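Local coordinates for protein 2,3-dimethylmalate lyase (Aspergillus niger, PDB 3FA4) that is a TIM-barrel enzyme of the phosphoenolpyruvate phosphomutase family that holds a magnesium ion, at residues 114-119 and 159-164. Numbering follows the deposited sequence.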
loop_
_atom_site.group_PDB
_atom_site.type_symbol
_atom_site.label_atom_id
_atom_site.label_comp_id
_atom_site.label_asym_id
_atom_site.label_seq_id
_atom_site.Cartn_x
_atom_site.Cartn_y
_atom_site.Cartn_z
ATOM N N ILE B 114 8.543 -10.511 18.783
ATOM C CA ILE B 114 7.573 -9.604 19.475
ATOM C C ILE B 114 8.075 -9.255 20.894
ATOM O O ILE B 114 8.486 -10.143 21.630
ATOM C CB ILE B 114 6.135 -10.242 19.491
ATOM C CG1 ILE B 114 5.362 -9.732 18.287
ATOM C CG2 ILE B 114 5.326 -9.897 20.762
ATOM C CD1 ILE B 114 4.166 -10.385 18.158
ATOM N N GLU B 115 8.098 -7.970 21.227
ATOM C CA GLU B 115 8.751 -7.487 22.449
ATOM C C GLU B 115 7.778 -6.926 23.506
ATOM O O GLU B 115 6.539 -6.808 23.246
ATOM C CB GLU B 115 9.866 -6.466 22.117
ATOM C CG GLU B 115 9.373 -5.181 21.540
ATOM C CD GLU B 115 10.401 -4.409 20.670
ATOM O OE1 GLU B 115 10.809 -4.900 19.608
ATOM O OE2 GLU B 115 10.703 -3.213 20.978
ATOM N N ASP B 116 8.318 -6.599 24.701
ATOM C CA ASP B 116 7.493 -6.234 25.872
ATOM C C ASP B 116 7.360 -4.688 26.112
ATOM O O ASP B 116 6.851 -4.234 27.150
ATOM C CB ASP B 116 7.976 -6.996 27.118
ATOM C CG ASP B 116 9.445 -6.837 27.355
ATOM O OD1 ASP B 116 10.127 -6.256 26.477
ATOM O OD2 ASP B 116 9.924 -7.281 28.406
ATOM N N GLN B 117 7.780 -3.918 25.111
ATOM C CA GLN B 117 7.678 -2.479 25.151
ATOM C C GLN B 117 6.252 -2.019 24.880
ATOM O O GLN B 117 5.400 -2.809 24.447
ATOM C CB GLN B 117 8.653 -1.827 24.160
ATOM C CG GLN B 117 10.131 -2.063 24.484
ATOM C CD GLN B 117 11.029 -1.005 23.860
ATOM O OE1 GLN B 117 11.172 0.071 24.383
ATOM N NE2 GLN B 117 11.636 -1.324 22.754
ATOM N N VAL B 118 6.001 -0.753 25.203
ATOM C CA VAL B 118 4.738 -0.086 24.902
ATOM C C VAL B 118 4.767 0.239 23.408
ATOM O O VAL B 118 5.841 0.426 22.814
ATOM C CB VAL B 118 4.542 1.180 25.745
ATOM C CG1 VAL B 118 3.242 1.850 25.380
ATOM C CG2 VAL B 118 4.439 0.818 27.184
ATOM N N GLN B 119 3.587 0.244 22.791
ATOM C CA GLN B 119 3.513 0.486 21.374
ATOM C C GLN B 119 4.219 1.789 21.008
ATOM O O GLN B 119 5.093 1.783 20.104
ATOM C CB GLN B 119 2.067 0.577 20.926
ATOM C CG GLN B 119 1.926 0.448 19.426
ATOM C CD GLN B 119 0.475 0.243 19.057
ATOM O OE1 GLN B 119 -0.387 0.007 19.958
ATOM N NE2 GLN B 119 0.178 0.286 17.728
ATOM N N ALA B 159 10.259 -14.603 21.311
ATOM C CA ALA B 159 9.878 -13.741 22.427
ATOM C C ALA B 159 11.083 -12.875 22.825
ATOM O O ALA B 159 12.086 -13.354 23.290
ATOM C CB ALA B 159 9.353 -14.585 23.628
ATOM N N ARG B 160 10.995 -11.582 22.573
ATOM C CA ARG B 160 12.014 -10.642 22.938
ATOM C C ARG B 160 11.618 -9.869 24.201
ATOM O O ARG B 160 10.441 -9.532 24.410
ATOM C CB ARG B 160 12.204 -9.680 21.764
ATOM C CG ARG B 160 13.130 -8.576 22.062
ATOM C CD ARG B 160 13.326 -7.767 20.871
ATOM N NE ARG B 160 13.578 -6.390 21.243
ATOM C CZ ARG B 160 14.289 -5.534 20.522
ATOM N NH1 ARG B 160 14.799 -5.897 19.364
ATOM N NH2 ARG B 160 14.452 -4.302 20.960
ATOM N N THR B 161 12.618 -9.594 25.025
ATOM C CA THR B 161 12.458 -8.757 26.170
ATOM C C THR B 161 13.476 -7.653 26.221
ATOM O O THR B 161 14.699 -7.853 26.035
ATOM C CB THR B 161 12.341 -9.501 27.499
ATOM O OG1 THR B 161 12.070 -8.561 28.535
ATOM C CG2 THR B 161 13.597 -10.428 27.840
ATOM N N ASP B 162 12.915 -6.440 26.372
ATOM C CA ASP B 162 13.728 -5.245 26.432
ATOM C C ASP B 162 13.896 -4.792 27.857
ATOM O O ASP B 162 14.263 -3.632 28.079
ATOM C CB ASP B 162 13.134 -4.144 25.560
ATOM C CG ASP B 162 13.261 -4.463 24.090
ATOM O OD1 ASP B 162 14.310 -4.195 23.476
ATOM O OD2 ASP B 162 12.334 -5.039 23.553
ATOM N N SER B 163 13.640 -5.698 28.814
ATOM C CA SER B 163 13.622 -5.323 30.265
ATOM C C SER B 163 14.947 -5.288 30.987
ATOM O O SER B 163 14.975 -4.812 32.095
ATOM C CB SER B 163 12.672 -6.194 31.059
ATOM O OG SER B 163 13.120 -7.520 31.039
ATOM N N LEU B 164 16.040 -5.754 30.373
ATOM C CA LEU B 164 17.345 -5.832 31.088
ATOM C C LEU B 164 17.820 -4.541 31.786
ATOM O O LEU B 164 17.946 -4.465 32.995
ATOM C CB LEU B 164 18.449 -6.387 30.161
ATOM C CG LEU B 164 19.818 -6.756 30.708
ATOM C CD1 LEU B 164 19.734 -7.821 31.785
ATOM C CD2 LEU B 164 20.704 -7.263 29.590
#
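D116 reaches across to the end of strand 156-161 and the first residue beyond it, using both carboxylate oxygens. OD1 takes the backbone N-H of D162 on its syn lone pair, at 2.8 Å and almost straight. OD2 receives the hydroxyl OG1 of T161 at 2.5 Å, also from the syn side but 35° out of the carboxylate plane. With CG between the backbone N and the carbonyl carbon (chi1 52°), the carboxylate is turned onto this turn; OD2 also pairs with R175. T161 OG1 in turn accepts the backbone N-H of S163, which makes an ST turn.

Next comes the charged cluster of E115, R160 and D162. R160 grips D162 side-on, NE to OD2 at 3.0 Å and NH2 to OD1 at 2.5 Å. The E115 carboxylate stacks on the guanidinium, the planes only 7° apart and OE1 over one face, 3.5 Å from NE; no N-H points at it, so the pair is held by charge and stacking, not by a hydrogen bond. Q117 NE2 donates to E115 OE2, and the Q117 chain crosses D162 at about a right angle.

One step back along both chains, strands 111-114 and 156-161 pair in parallel, R160 N bonding to I114 O at 3.0 Å. The aliphatic part of R160 runs alongside E115 CB.

The contact thus joins neighbouring strand ends of the barrel beside the magnesium ion, about 4 Å from the nearest atom of the E115 side chain. Since E115 and D162 bring carboxylates close together, R160, with K129 also paired to D162, would offset their repulsion.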